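Local structure of D-xylonate dehydratase (Caulobacter crescentus, 5OYN) at residues 302-305 with 306-310; 27-30 with 31-34. The protein catalyses the dehydration of D-xylonate to 2-dehydro-3-deoxy-D-arabinonate in D-xylose degradation, and also dehydrates D-gluconate with similar efficiency. All coordinates share one frame; numbering follows the deposited sequence.

How the contacts relate
From the N terminus, contact 2 (27-30 with 31-34) comes first and closes the short turn that leads from helix 21-24 into helix 30-39, in a part of the chain that lies against a second subunit. Contact 1 (302-305 with 306-310) follows much later, where the loop after helix 289-299 turns into helix 306-312 and packs on helix 270-282. Contact 2 is complete long before contact 1 begins, so neither encloses nor crosses the other. The centres of contact 1 and contact 2 are about 49 Å apart and their nearest atoms about 34 Å, so they do not meet. Contact 1 ties helices together within one chain; contact 2 sits at a border between subunits.

Contact 1: 302-305 with 306-310; sequences VEIT and ADDWR
Asp308 reaches back to Thr305 with a single carboxylate oxygen, OD2, which receives both donors that the threonine offers. The backbone bond is nearly straight: Thr305 N lies 2.8 Å from Asp308 OD2 with an N-H...O angle of 177°, and is received on the anti lone pair of OD2, directed away from OD1. The hydroxyl comes from another direction, with Thr305 OG1 2.9 Å from Asp308 OD2 and 57° out of the carboxylate plane. With chi1 at 60°, Thr305 holds OG1 between its own N and carbonyl carbon, on a side from which hydroxyl and N-H can converge on one acceptor. The bond from Thr305 N to the side chain three residues on is the half of a capping box that the acid supplies; the other half, the threonine hydroxyl accepting from Asp308 N, is not formed. Asp308 N turns to Thr305 O instead, at 2.7 Å, a backbone bond of the turn.

On the apolar flank, Ile304 CG2 rests 3.7 Å from Asp308 CB, the two side chains crossing at about a right angle. The same methyl lies obliquely to the Trp309 ring, 4.4 Å from CE2. Beyond this, Ile304 and Trp309 both pack on Ile293 of helix 289-299, while Phe273 and Ile277 of helix 270-282 meet Ile304 and Trp309 respectively.

Lys270 NZ forms a salt bridge with Asp308 OD2 and also bonds to Glu303 O, tying the loop to helix 270-282. Two neutral donors and an ammonium group on one oxygen would be expected to favour the ionised form of Asp308.

Contact 2: 27-30 with 31-34; sequences PDHI and DMTA
Between Ile30 and Ala34 the backbone closes a helical turn, Ala34 N lying 3.2 Å from Ile30 O with an N-H...O angle of 170°. One residue earlier the same spacing of four is bridged by a side chain: Thr33 OG1 donates to His29 O over 3.1 Å, in the plane of that carbonyl and at a C=O...O angle of 155°. The hydroxyl gets there because OG1 stands anti to the carbonyl carbon of Thr33, beside its backbone N, which aims it back down the helix. Thr33 OG1 also bonds to Asn26 N, and Asn26 OD1 takes the N-H of His29, so the asparagine holds the turn from the N-terminal side.

A helical threonine bonded to the carbonyl four residues back is a familiar local motif; here that carbonyl belongs to the residue leading into helix 30-39, and the bond joins the incoming loop to the first turn.

The CB of His29 touches the CG of Met32 at 3.7 Å, and the rest of the methionine, bent at chi2 and chi3, leads away. Asp31 bends back on the same CH2 group: its chi1 of 56° sets the carboxylate between its own N and carbonyl carbon and turns OD1 back to 3.3 Å from His29 CB, a van der Waals contact of a carboxylate oxygen with a CH2 group, not a hydrogen bond. The other oxygen, Asp31 OD2, makes a salt bridge to Arg183 of the second subunit. His441 of that subunit meets the His29 ring in a T-shaped stack, while Phe196 of the same subunit packs against Asp31 and Ala34. Within the chain, the C-terminal residues His598, Asn599 and His600 lie on Met32.

Contact 1: 302-305 with 306-310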
loop_
_atom_site.group_PDB
_atom_site.type_symbol
_atom_site.label_atom_id
_atom_site.label_comp_id
_atom_site.label_asym_id
_atom_site.label_seq_id
_atom_site.Cartn_x
_atom_site.Cartn_y
_atom_site.Cartn_z
ATOM N N VAL A 302 -7.075 -6.922 39.783
ATOM C CA VAL A 302 -6.284 -7.935 40.464
ATOM C C VAL A 302 -5.147 -7.216 41.163
ATOM O O VAL A 302 -4.609 -6.232 40.641
ATOM C CB VAL A 302 -5.741 -9.010 39.500
ATOM C CG1 VAL A 302 -4.811 -9.966 40.224
ATOM C CG2 VAL A 302 -6.880 -9.767 38.865
ATOM N N GLU A 303 -4.799 -7.691 42.357
ATOM C CA GLU A 303 -3.805 -7.052 43.204
ATOM C C GLU A 303 -2.552 -7.915 43.186
ATOM O O GLU A 303 -2.601 -9.095 43.554
ATOM C CB GLU A 303 -4.350 -6.866 44.622
ATOM C CG GLU A 303 -3.418 -6.144 45.606
ATOM C CD GLU A 303 -3.635 -6.587 47.058
ATOM O OE1 GLU A 303 -2.976 -6.024 47.963
ATOM O OE2 GLU A 303 -4.465 -7.497 47.299
ATOM N N ILE A 304 -1.441 -7.343 42.732
ATOM C CA ILE A 304 -0.167 -8.049 42.728
ATOM C C ILE A 304 0.775 -7.328 43.667
ATOM O O ILE A 304 1.075 -6.142 43.473
ATOM C CB ILE A 304 0.436 -8.174 41.328
ATOM C CG1 ILE A 304 -0.494 -9.022 40.469
ATOM C CG2 ILE A 304 1.809 -8.823 41.420
ATOM C CD1 ILE A 304 0.205 -9.755 39.387
ATOM N N THR A 305 1.251 -8.057 44.667
ATOM C CA THR A 305 1.955 -7.529 45.821
ATOM C C THR A 305 3.408 -7.966 45.778
ATOM O O THR A 305 3.782 -8.897 45.055
ATOM C CB THR A 305 1.284 -8.017 47.114
ATOM O OG1 THR A 305 1.312 -9.451 47.156
ATOM C CG2 THR A 305 -0.159 -7.569 47.166
ATOM N N ALA A 306 4.225 -7.297 46.595
ATOM C CA ALA A 306 5.639 -7.634 46.656
ATOM C C ALA A 306 5.854 -9.112 46.955
ATOM O O ALA A 306 6.884 -9.678 46.566
ATOM C CB ALA A 306 6.337 -6.760 47.698
ATOM N N ASP A 307 4.893 -9.765 47.597
ATOM C CA ASP A 307 5.067 -11.185 47.861
ATOM C C ASP A 307 4.867 -12.025 46.609
ATOM O O ASP A 307 5.464 -13.101 46.485
ATOM C CB ASP A 307 4.124 -11.625 48.975
ATOM C CG ASP A 307 4.746 -11.450 50.347
ATOM O OD1 ASP A 307 5.961 -11.756 50.497
ATOM O OD2 ASP A 307 4.022 -10.988 51.260
ATOM N N ASP A 308 4.063 -11.541 45.666
ATOM C CA ASP A 308 3.929 -12.252 44.404
ATOM C C ASP A 308 5.243 -12.287 43.625
ATOM O O ASP A 308 5.482 -13.246 42.882
ATOM C CB ASP A 308 2.813 -11.624 43.591
ATOM C CG ASP A 308 1.466 -11.805 44.251
ATOM O OD1 ASP A 308 1.056 -12.982 44.427
ATOM O OD2 ASP A 308 0.836 -10.780 44.613
ATOM N N TRP A 309 6.120 -11.293 43.812
ATOM C CA TRP A 309 7.434 -11.339 43.174
ATOM C C TRP A 309 8.411 -12.238 43.929
ATOM O O TRP A 309 9.168 -12.987 43.297
ATOM C CB TRP A 309 8.014 -9.928 43.030
ATOM C CG TRP A 309 7.154 -9.022 42.203
ATOM C CD1 TRP A 309 6.382 -7.989 42.656
ATOM C CD2 TRP A 309 6.952 -9.080 40.784
ATOM N NE1 TRP A 309 5.712 -7.396 41.606
ATOM C CE2 TRP A 309 6.044 -8.048 40.447
ATOM C CE3 TRP A 309 7.448 -9.903 39.763
ATOM C CZ2 TRP A 309 5.633 -7.812 39.133
ATOM C CZ3 TRP A 309 7.039 -9.671 38.466
ATOM C CH2 TRP A 309 6.143 -8.634 38.159
ATOM N N ARG A 310 8.430 -12.168 45.273
ATOM C CA ARG A 310 9.280 -13.071 46.055
ATOM C C ARG A 310 8.985 -14.530 45.753
ATOM O O ARG A 310 9.891 -15.371 45.798
ATOM C CB ARG A 310 9.120 -12.829 47.565
ATOM C CG ARG A 310 9.568 -11.466 48.040
ATOM C CD ARG A 310 9.138 -11.044 49.434
ATOM N NE ARG A 310 10.048 -9.989 49.865
ATOM C CZ ARG A 310 9.658 -8.810 50.336
ATOM N NH1 ARG A 310 8.358 -8.535 50.464
ATOM N NH2 ARG A 310 10.577 -7.906 50.680
#

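Contact 2: 27-30 with 31-34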
loop_
_atom_site.group_PDB
_atom_site.type_symbol
_atom_site.label_atom_id
_atom_site.label_comp_id
_atom_site.label_asym_id
_atom_site.label_seq_id
_atom_site.Cartn_x
_atom_site.Cartn_y
_atom_site.Cartn_z
ATOM N N PRO A 27 -32.969 -0.230 17.050
ATOM C CA PRO A 27 -34.434 -0.371 16.983
ATOM C C PRO A 27 -35.174 0.957 17.045
ATOM O O PRO A 27 -36.024 1.244 16.195
ATOM C CB PRO A 27 -34.758 -1.244 18.200
ATOM C CG PRO A 27 -33.560 -1.115 19.111
ATOM C CD PRO A 27 -32.383 -0.891 18.232
ATOM N N ASP A 28 -34.843 1.780 18.041
ATOM C CA ASP A 28 -35.597 3.008 18.282
ATOM C C ASP A 28 -35.361 4.045 17.187
ATOM O O ASP A 28 -36.304 4.502 16.532
ATOM C CB ASP A 28 -35.228 3.572 19.653
ATOM C CG ASP A 28 -35.104 2.493 20.702
ATOM O OD1 ASP A 28 -34.214 2.607 21.577
ATOM O OD2 ASP A 28 -35.894 1.523 20.640
ATOM N N HIS A 29 -34.111 4.439 16.979
ATOM C CA HIS A 29 -33.774 5.530 16.074
ATOM C C HIS A 29 -33.324 4.956 14.737
ATOM O O HIS A 29 -32.254 4.351 14.640
ATOM C CB HIS A 29 -32.695 6.422 16.684
ATOM C CG HIS A 29 -32.901 6.708 18.139
ATOM N ND1 HIS A 29 -32.760 5.746 19.118
ATOM C CD2 HIS A 29 -33.237 7.852 18.784
ATOM C CE1 HIS A 29 -32.998 6.284 20.302
ATOM N NE2 HIS A 29 -33.288 7.561 20.126
ATOM N N ILE A 30 -34.152 5.132 13.710
ATOM C CA ILE A 30 -33.735 4.817 12.350
ATOM C C ILE A 30 -33.036 6.012 11.706
ATOM O O ILE A 30 -32.209 5.829 10.802
ATOM C CB ILE A 30 -34.944 4.338 11.519
ATOM C CG1 ILE A 30 -34.606 4.231 10.031
ATOM C CG2 ILE A 30 -36.136 5.259 11.713
ATOM C CD1 ILE A 30 -33.561 3.178 9.717
ATOM N N ASP A 31 -33.318 7.231 12.169
ATOM C CA ASP A 31 -32.551 8.376 11.692
ATOM C C ASP A 31 -31.077 8.220 12.038
ATOM O O ASP A 31 -30.206 8.466 11.194
ATOM C CB ASP A 31 -33.112 9.681 12.271
ATOM C CG ASP A 31 -33.157 9.690 13.798
ATOM O OD1 ASP A 31 -33.535 8.656 14.390
ATOM O OD2 ASP A 31 -32.817 10.731 14.409
ATOM N N MET A 32 -30.778 7.780 13.268
ATOM C CA MET A 32 -29.387 7.658 13.700
ATOM C C MET A 32 -28.691 6.490 13.019
ATOM O O MET A 32 -27.502 6.577 12.684
ATOM C CB MET A 32 -29.313 7.508 15.213
ATOM C CG MET A 32 -29.906 8.674 15.933
ATOM S SD MET A 32 -28.962 10.164 15.584
ATOM C CE MET A 32 -27.717 10.023 16.855
ATOM N N THR A 33 -29.404 5.383 12.819
ATOM C CA THR A 33 -28.845 4.277 12.056
ATOM C C THR A 33 -28.321 4.773 10.709
ATOM O O THR A 33 -27.115 4.733 10.452
ATOM C CB THR A 33 -29.901 3.173 11.921
ATOM O OG1 THR A 33 -30.144 2.620 13.222
ATOM C CG2 THR A 33 -29.447 2.051 11.029
ATOM N N ALA A 34 -29.202 5.327 9.872
ATOM C CA ALA A 34 -28.769 5.870 8.584
ATOM C C ALA A 34 -27.600 6.841 8.741
ATOM O O ALA A 34 -26.662 6.828 7.936
ATOM C CB ALA A 34 -29.944 6.552 7.878
#